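Local coordinates for protein phenolic acid decarboxylase (Sedimentibacter hydroxybenzoicus, PDB 7AE5) that catalyses the reversible, non-oxidative decarboxylation of 4-hydroxybenzoate and 3,4-dihydroxybenzoate under anaerobic conditions, using prenylated FMN and manganese, at residues Glu13-Glu18 / Trp71-Leu76; Gln20-Lys25 / Asn47-Phe52. All blocks are in the same frame, centred on the assembly; numbering follows the deposited sequence.

Interaction 1 of 2, residues Glu13-Glu18 / Trp71-Leu76; sequences EVLEQE and WQNHAL
L15 and L76 bring helix 8-17 and helix 71-77 together in an apolar helix-helix contact inside the N-terminal domain of this UbiD-family enzyme, away from the cofactor site. The axes of the short helical pieces stay 10.6 Å apart at their closest and run at 128° to one another, nearer antiparallel than parallel. At that separation the backbones do not touch, and the gap is bridged by side chains alone, with no hydrogen bond from one segment to the other.

L76 has the largest share of the contact, followed by L15. The bond from CA to CB of L76 points toward the opposing helix. Its CD1 meets L15 CD2 at 3.6 Å and also borders the CB and CG of E18, while its CD2 lies 3.9 Å from the CG of E18. V14 adds a looser touch, its CG1 standing 4.5 Å from L76 CD2. E18 follows the last helical residue and contributes its methylene carbons here; its chain is bent at the second torsion (chi2 -75°), with CD turned back from the extended course.

L15 also reaches N73, the two side chains crossing at about a right angle. The amide of N73 is not idle beside this methyl, because ND2 is hydrogen-bonded to the backbone O of V67 and OD1 accepts from NE2 of Q20. A buried polar group is thus satisfied at both ends while its carbon skeleton serves as apolar surface. The closest point of that meeting is L15 CD2 against N73 CG, at 3.8 Å.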
ATOM      1  N   GLU C  13      21.017  33.781  39.841  1.00 63.59           N
ATOM      2  CA  GLU C  13      21.092  33.508  41.272  1.00 66.48           C
ATOM      3  C   GLU C  13      19.945  32.614  41.725  1.00 67.26           C
ATOM      4  O   GLU C  13      20.123  31.767  42.607  1.00 68.89           O
ATOM      5  CB  GLU C  13      21.098  34.819  42.059  1.00 69.19           C
ATOM      6  N   VAL C  14      18.760  32.792  41.138  1.00 66.02           N
ATOM      7  CA  VAL C  14      17.657  31.874  41.408  1.00 66.75           C
ATOM      8  C   VAL C  14      18.028  30.464  40.970  1.00 64.85           C
ATOM      9  O   VAL C  14      17.761  29.486  41.679  1.00 66.35           O
ATOM     10  CB  VAL C  14      16.371  32.367  40.719  1.00 66.39           C
ATOM     11  CG1 VAL C  14      15.328  31.260  40.673  1.00 66.61           C
ATOM     12  CG2 VAL C  14      15.826  33.589  41.438  1.00 69.25           C
ATOM     13  N   LEU C  15      18.666  30.342  39.803  1.00 62.51           N
ATOM     14  CA  LEU C  15      19.105  29.035  39.320  1.00 61.43           C
ATOM     15  C   LEU C  15      20.090  28.394  40.289  1.00 61.69           C
ATOM     16  O   LEU C  15      19.961  27.215  40.636  1.00 62.32           O
ATOM     17  CB  LEU C  15      19.737  29.172  37.933  1.00 57.96           C
ATOM     18  CG  LEU C  15      18.840  29.394  36.713  1.00 55.22           C
ATOM     19  CD1 LEU C  15      19.691  29.470  35.456  1.00 52.53           C
ATOM     20  CD2 LEU C  15      17.802  28.295  36.587  1.00 56.29           C
ATOM     21  N   GLU C  16      21.088  29.162  40.736  1.00 69.06           N
ATOM     22  CA  GLU C  16      22.085  28.619  41.652  1.00 70.85           C
ATOM     23  C   GLU C  16      21.464  28.250  42.994  1.00 74.15           C
ATOM     24  O   GLU C  16      21.864  27.260  43.618  1.00 75.68           O
ATOM     25  CB  GLU C  16      23.224  29.619  41.848  1.00 71.53           C
ATOM     26  CG  GLU C  16      24.349  29.103  42.730  1.00 73.84           C
ATOM     27  CD  GLU C  16      25.558  30.018  42.737  1.00 74.53           C
ATOM     28  OE1 GLU C  16      25.372  31.252  42.756  1.00 74.92           O
ATOM     29  OE2 GLU C  16      26.695  29.501  42.723  1.00 74.96           O
ATOM     30  N   GLN C  17      20.485  29.034  43.453  1.00 85.09           N
ATOM     31  CA  GLN C  17      19.832  28.731  44.722  1.00 88.67           C
ATOM     32  C   GLN C  17      19.063  27.418  44.648  1.00 88.68           C
ATOM     33  O   GLN C  17      19.046  26.646  45.614  1.00 91.52           O
ATOM     34  CB  GLN C  17      18.901  29.876  45.118  1.00 90.36           C
ATOM     35  CG  GLN C  17      19.493  30.839  46.131  1.00 93.24           C
ATOM     36  CD  GLN C  17      18.634  32.072  46.328  1.00 94.61           C
ATOM     37  OE1 GLN C  17      17.558  32.192  45.742  1.00 93.62           O
ATOM     38  NE2 GLN C  17      19.105  32.997  47.159  1.00 97.18           N
ATOM     39  N   GLU C  18      18.424  27.147  43.511  1.00 79.14           N
ATOM     40  CA  GLU C  18      17.668  25.916  43.319  1.00 79.10           C
ATOM     41  C   GLU C  18      18.544  24.741  42.905  1.00 77.57           C
ATOM     42  O   GLU C  18      18.015  23.653  42.657  1.00 77.41           O
ATOM     43  CB  GLU C  18      16.570  26.133  42.273  1.00 77.25           C
ATOM     44  CG  GLU C  18      15.575  27.223  42.636  1.00 79.51           C
ATOM     45  CD  GLU C  18      14.595  26.793  43.709  1.00 82.89           C
ATOM     46  OE1 GLU C  18      14.059  27.676  44.413  1.00 85.49           O
ATOM     47  OE2 GLU C  18      14.359  25.575  43.849  1.00 83.49           O
ATOM     48  N   TRP C  71      14.070  21.397  31.724  1.00 36.90           N
ATOM     49  CA  TRP C  71      12.721  21.735  32.151  1.00 37.37           C
ATOM     50  C   TRP C  71      12.693  22.325  33.552  1.00 39.51           C
ATOM     51  O   TRP C  71      11.727  23.010  33.901  1.00 40.21           O
ATOM     52  CB  TRP C  71      11.819  20.505  32.066  1.00 37.08           C
ATOM     53  CG  TRP C  71      11.531  20.123  30.653  1.00 37.05           C
ATOM     54  CD1 TRP C  71      11.862  18.955  30.029  1.00 35.88           C
ATOM     55  CD2 TRP C  71      10.888  20.939  29.665  1.00 38.16           C
ATOM     56  NE1 TRP C  71      11.439  18.983  28.722  1.00 36.19           N
ATOM     57  CE2 TRP C  71      10.842  20.192  28.473  1.00 37.67           C
ATOM     58  CE3 TRP C  71      10.337  22.225  29.679  1.00 39.35           C
ATOM     59  CZ2 TRP C  71      10.268  20.687  27.304  1.00 38.28           C
ATOM     60  CZ3 TRP C  71       9.768  22.715  28.518  1.00 39.85           C
ATOM     61  CH2 TRP C  71       9.736  21.947  27.347  1.00 39.15           C
ATOM     62  N   GLN C  72      13.727  22.079  34.357  1.00 49.78           N
ATOM     63  CA  GLN C  72      13.843  22.769  35.636  1.00 51.77           C
ATOM     64  C   GLN C  72      14.128  24.250  35.421  1.00 51.93           C
ATOM     65  O   GLN C  72      13.460  25.112  36.006  1.00 53.12           O
ATOM     66  CB  GLN C  72      14.938  22.125  36.490  1.00 53.17           C
ATOM     67  CG  GLN C  72      14.534  20.821  37.168  1.00 54.05           C
ATOM     68  CD  GLN C  72      14.321  19.686  36.183  1.00 52.24           C
ATOM     69  OE1 GLN C  72      14.916  19.663  35.106  1.00 50.63           O
ATOM     70  NE2 GLN C  72      13.471  18.734  36.552  1.00 52.65           N
ATOM     71  N   ASN C  73      15.115  24.563  34.578  1.00 45.10           N
ATOM     72  CA  ASN C  73      15.413  25.957  34.262  1.00 45.21           C
ATOM     73  C   ASN C  73      14.237  26.624  33.560  1.00 44.90           C
ATOM     74  O   ASN C  73      13.943  27.800  33.802  1.00 45.62           O
ATOM     75  CB  ASN C  73      16.665  26.039  33.389  1.00 44.27           C
ATOM     76  CG  ASN C  73      17.883  25.437  34.057  1.00 45.21           C
ATOM     77  OD1 ASN C  73      17.772  24.748  35.071  1.00 46.46           O
ATOM     78  ND2 ASN C  73      19.055  25.683  33.482  1.00 44.87           N
ATOM     79  N   HIS C  74      13.560  25.884  32.678  1.00 44.28           N
ATOM     80  CA  HIS C  74      12.382  26.414  31.997  1.00 45.58           C
ATOM     81  C   HIS C  74      11.269  26.724  32.989  1.00 46.48           C
ATOM     82  O   HIS C  74      10.604  27.762  32.882  1.00 47.55           O
ATOM     83  CB  HIS C  74      11.905  25.412  30.946  1.00 45.85           C
ATOM     84  CG  HIS C  74      10.957  25.985  29.938  1.00 47.31           C
ATOM     85  ND1 HIS C  74       9.624  26.207  30.209  1.00 48.47           N
ATOM     86  CD2 HIS C  74      11.147  26.365  28.652  1.00 47.37           C
ATOM     87  CE1 HIS C  74       9.035  26.706  29.136  1.00 48.62           C
ATOM     88  NE2 HIS C  74       9.938  26.812  28.177  1.00 47.69           N
ATOM     89  N   ALA C  75      11.051  25.834  33.960  1.00 49.94           N
ATOM     90  CA  ALA C  75      10.039  26.079  34.982  1.00 50.62           C
ATOM     91  C   ALA C  75      10.365  27.332  35.782  1.00 51.32           C
ATOM     92  O   ALA C  75       9.502  28.192  35.993  1.00 52.37           O
ATOM     93  CB  ALA C  75       9.921  24.865  35.905  1.00 50.37           C
ATOM     94  N   LEU C  76      11.616  27.453  36.234  1.00 45.94           N
ATOM     95  CA  LEU C  76      12.019  28.639  36.981  1.00 47.85           C
ATOM     96  C   LEU C  76      11.934  29.894  36.128  1.00 47.34           C
ATOM     97  O   LEU C  76      11.690  30.986  36.655  1.00 49.08           O
ATOM     98  CB  LEU C  76      13.438  28.460  37.522  1.00 48.49           C
ATOM     99  CG  LEU C  76      13.644  27.302  38.497  1.00 49.52           C
ATOM    100  CD1 LEU C  76      15.125  27.040  38.705  1.00 49.77           C
ATOM    101  CD2 LEU C  76      12.958  27.589  39.823  1.00 52.12           C
TER

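Interaction 2 of 2, residues Gln20-Lys25 / Asn47-Phe52; sequences QLIRVK and NQPAVF
Q20 sends its side-chain amide across to N47, while the residues after it pair side by side with 50-52 as parallel strands. The Q20 chain bends at its second torsion (chi2 -54°), and NE2 donates to N47 O at 3.0 Å. That oxygen lies near the plane of the Q20 amide, but NE2 stands well above the plane of the N47 carbonyl. NE2 is also hydrogen-bonded to N73 OD1, so an alanine in place of Q20 would probably leave N47 O and N73 OD1 without this shared donor and open a gap beside the backbone of N47.

L21, A50, R23 and F52 occupy one face of the sheet. L21 CD2 packs on F52 CB at 3.6 Å. R23 and F52 run alongside each other in the same direction, with guanidinium and ring planes 89° apart; F52 CD1 sits at the guanidinium edge, and any cation-pi attraction is weak at best. The charge of R23 is met by E16 in a salt bridge. I22 and V51 point to the other face; I22 CG1 rests on P49 CG at 3.8 Å, and V51 CG1 meets V24 CG2 at 3.6 Å. I22, V24 and V51 also pack against a second subunit, another copy of this protein.

Between the two faces, the backbone bonds pass back and forth: A50 N to Q20 O, I22 N to A50 O (2.9 Å), F52 N to I22 O (2.8 Å), then V24 N to F52 O. With helix 33-43 linking the strands, this is the parallel pairing of a beta-alpha-beta unit.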
ATOM      1  N   GLN C  20      20.547  24.650  40.122  1.00 60.87           N
ATOM      2  CA  GLN C  20      20.537  24.525  38.671  1.00 58.88           C
ATOM      3  C   GLN C  20      21.632  25.360  38.012  1.00 58.08           C
ATOM      4  O   GLN C  20      21.486  25.789  36.865  1.00 57.76           O
ATOM      5  CB  GLN C  20      19.166  24.910  38.116  1.00 59.72           C
ATOM      6  CG  GLN C  20      18.085  23.885  38.398  1.00 60.14           C
ATOM      7  CD  GLN C  20      18.472  22.496  37.937  1.00 58.74           C
ATOM      8  OE1 GLN C  20      18.515  21.555  38.730  1.00 59.15           O
ATOM      9  NE2 GLN C  20      18.763  22.359  36.648  1.00 57.25           N
ATOM     10  N   LEU C  21      22.736  25.591  38.720  1.00 65.20           N
ATOM     11  CA  LEU C  21      23.845  26.355  38.162  1.00 63.99           C
ATOM     12  C   LEU C  21      25.148  25.858  38.772  1.00 65.01           C
ATOM     13  O   LEU C  21      25.243  25.689  39.991  1.00 67.71           O
ATOM     14  CB  LEU C  21      23.662  27.858  38.412  1.00 64.40           C
ATOM     15  CG  LEU C  21      24.517  28.839  37.600  1.00 63.02           C
ATOM     16  CD1 LEU C  21      23.843  30.196  37.564  1.00 63.33           C
ATOM     17  CD2 LEU C  21      25.924  28.979  38.170  1.00 64.64           C
ATOM     18  N   ILE C  22      26.142  25.632  37.916  1.00 71.49           N
ATOM     19  CA  ILE C  22      27.458  25.159  38.324  1.00 73.08           C
ATOM     20  C   ILE C  22      28.475  26.262  38.062  1.00 73.35           C
ATOM     21  O   ILE C  22      28.423  26.936  37.027  1.00 71.36           O
ATOM     22  CB  ILE C  22      27.845  23.866  37.580  1.00 71.90           C
ATOM     23  CG1 ILE C  22      26.827  22.762  37.870  1.00 71.95           C
ATOM     24  CG2 ILE C  22      29.248  23.417  37.962  1.00 73.92           C
ATOM     25  CD1 ILE C  22      26.818  22.307  39.309  1.00 75.21           C
ATOM     26  N   ARG C  23      29.393  26.448  39.007  1.00 76.30           N
ATOM     27  CA  ARG C  23      30.490  27.398  38.880  1.00 77.33           C
ATOM     28  C   ARG C  23      31.777  26.621  38.645  1.00 78.31           C
ATOM     29  O   ARG C  23      32.183  25.816  39.490  1.00 80.68           O
ATOM     30  CB  ARG C  23      30.610  28.270  40.129  1.00 80.39           C
ATOM     31  CG  ARG C  23      29.507  29.303  40.280  1.00 79.79           C
ATOM     32  CD  ARG C  23      30.068  30.667  40.651  1.00 81.68           C
ATOM     33  NE  ARG C  23      29.165  31.750  40.281  1.00 80.45           N
ATOM     34  CZ  ARG C  23      28.239  32.265  41.079  1.00 81.66           C
ATOM     35  NH1 ARG C  23      28.074  31.828  42.317  1.00 84.18           N
ATOM     36  NH2 ARG C  23      27.462  33.244  40.625  1.00 80.64           N
ATOM     37  N   VAL C  24      32.412  26.863  37.504  1.00 71.85           N
ATOM     38  CA  VAL C  24      33.661  26.197  37.138  1.00 72.91           C
ATOM     39  C   VAL C  24      34.785  27.128  37.578  1.00 75.80           C
ATOM     40  O   VAL C  24      35.236  27.993  36.826  1.00 75.35           O
ATOM     41  CB  VAL C  24      33.717  25.883  35.648  1.00 70.16           C
ATOM     42  CG1 VAL C  24      34.884  24.961  35.346  1.00 71.50           C
ATOM     43  CG2 VAL C  24      32.402  25.270  35.201  1.00 67.29           C
ATOM     44  N   LYS C  25      35.260  26.920  38.809  1.00 82.23           N
ATOM     45  CA  LYS C  25      36.118  27.905  39.463  1.00 85.38           C
ATOM     46  C   LYS C  25      37.443  28.088  38.733  1.00 86.54           C
ATOM     47  O   LYS C  25      37.980  29.200  38.681  1.00 87.88           O
ATOM     48  CB  LYS C  25      36.363  27.494  40.915  1.00 89.09           C
ATOM     49  CG  LYS C  25      35.156  27.663  41.824  1.00 89.04           C
ATOM     50  CD  LYS C  25      34.675  29.104  41.829  1.00 88.42           C
ATOM     51  CE  LYS C  25      34.004  29.472  43.145  1.00 90.66           C
ATOM     52  NZ  LYS C  25      33.599  28.273  43.929  1.00 91.91           N
ATOM     53  N   ASN C  47      17.427  17.513  34.881  1.00 56.24           N
ATOM     54  CA  ASN C  47      17.918  18.494  35.851  1.00 56.77           C
ATOM     55  C   ASN C  47      19.175  19.201  35.357  1.00 55.79           C
ATOM     56  O   ASN C  47      19.997  19.650  36.159  1.00 56.23           O
ATOM     57  CB  ASN C  47      18.183  17.850  37.215  1.00 57.91           C
ATOM     58  CG  ASN C  47      16.958  17.174  37.786  1.00 59.58           C
ATOM     59  OD1 ASN C  47      16.161  17.798  38.486  1.00 61.48           O
ATOM     60  ND2 ASN C  47      16.797  15.890  37.486  1.00 59.86           N
ATOM     61  N   GLN C  48      19.332  19.304  34.041  1.00 50.22           N
ATOM     62  CA  GLN C  48      20.550  19.863  33.474  1.00 49.49           C
ATOM     63  C   GLN C  48      20.730  21.305  33.935  1.00 49.73           C
ATOM     64  O   GLN C  48      19.823  22.128  33.756  1.00 49.46           O
ATOM     65  CB  GLN C  48      20.512  19.800  31.949  1.00 48.02           C
ATOM     66  CG  GLN C  48      20.260  18.410  31.395  1.00 48.01           C
ATOM     67  CD  GLN C  48      18.859  18.253  30.858  1.00 47.53           C
ATOM     68  OE1 GLN C  48      17.882  18.406  31.591  1.00 48.36           O
ATOM     69  NE2 GLN C  48      18.747  17.942  29.571  1.00 46.47           N
ATOM     70  N   PRO C  49      21.866  21.647  34.532  1.00 55.61           N
ATOM     71  CA  PRO C  49      22.074  23.008  35.024  1.00 56.16           C
ATOM     72  C   PRO C  49      22.718  23.902  33.977  1.00 55.28           C
ATOM     73  O   PRO C  49      23.261  23.446  32.967  1.00 54.33           O
ATOM     74  CB  PRO C  49      23.027  22.791  36.206  1.00 56.68           C
ATOM     75  CG  PRO C  49      23.879  21.644  35.746  1.00 55.99           C
ATOM     76  CD  PRO C  49      23.001  20.769  34.864  1.00 55.76           C
ATOM     77  N   ALA C  50      22.636  25.201  34.234  1.00 53.38           N
ATOM     78  CA  ALA C  50      23.469  26.152  33.521  1.00 51.51           C
ATOM     79  C   ALA C  50      24.886  26.086  34.075  1.00 51.92           C
ATOM     80  O   ALA C  50      25.106  25.711  35.230  1.00 52.71           O
ATOM     81  CB  ALA C  50      22.910  27.569  33.646  1.00 50.04           C
ATOM     82  N   VAL C  51      25.856  26.436  33.238  1.00 53.23           N
ATOM     83  CA  VAL C  51      27.264  26.354  33.600  1.00 52.73           C
ATOM     84  C   VAL C  51      27.871  27.746  33.490  1.00 52.43           C
ATOM     85  O   VAL C  51      27.777  28.389  32.439  1.00 51.12           O
ATOM     86  CB  VAL C  51      28.017  25.344  32.717  1.00 52.50           C
ATOM     87  CG1 VAL C  51      29.485  25.312  33.085  1.00 52.87           C
ATOM     88  CG2 VAL C  51      27.404  23.960  32.866  1.00 53.83           C
ATOM     89  N   PHE C  52      28.489  28.204  34.576  1.00 61.94           N
ATOM     90  CA  PHE C  52      29.029  29.554  34.684  1.00 63.13           C
ATOM     91  C   PHE C  52      30.548  29.475  34.776  1.00 64.82           C
ATOM     92  O   PHE C  52      31.085  28.841  35.690  1.00 66.70           O
ATOM     93  CB  PHE C  52      28.446  30.264  35.906  1.00 64.95           C
ATOM     94  CG  PHE C  52      28.732  31.738  35.956  1.00 66.16           C
ATOM     95  CD1 PHE C  52      29.889  32.214  36.552  1.00 68.61           C
ATOM     96  CD2 PHE C  52      27.838  32.649  35.419  1.00 65.18           C
ATOM     97  CE1 PHE C  52      30.151  33.571  36.605  1.00 69.97           C
ATOM     98  CE2 PHE C  52      28.094  34.007  35.469  1.00 66.56           C
ATOM     99  CZ  PHE C  52      29.252  34.468  36.062  1.00 68.92           C
TER

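Interactions 1 and 2 have centres about 10 Å apart and belong to the same N-terminal domain. The four elements involved come in the order helix 8-17, strand 21-24, strand 50-53, helix 71-77, so the strand pairing of interaction 2 falls between the two helices of interaction 1. Strand 21-24 follows directly on helix 8-17, and the turn between them has a probable hydrogen bond from Q20 N to L15 O. Helix 71-77 packs Q72 OE1 on N47 CA. Strand 21-24 is also an outermost strand of its four-stranded mixed sheet within this chain. Helices and sheet edge therefore form one packed unit, which also meets a second subunit through interaction 2.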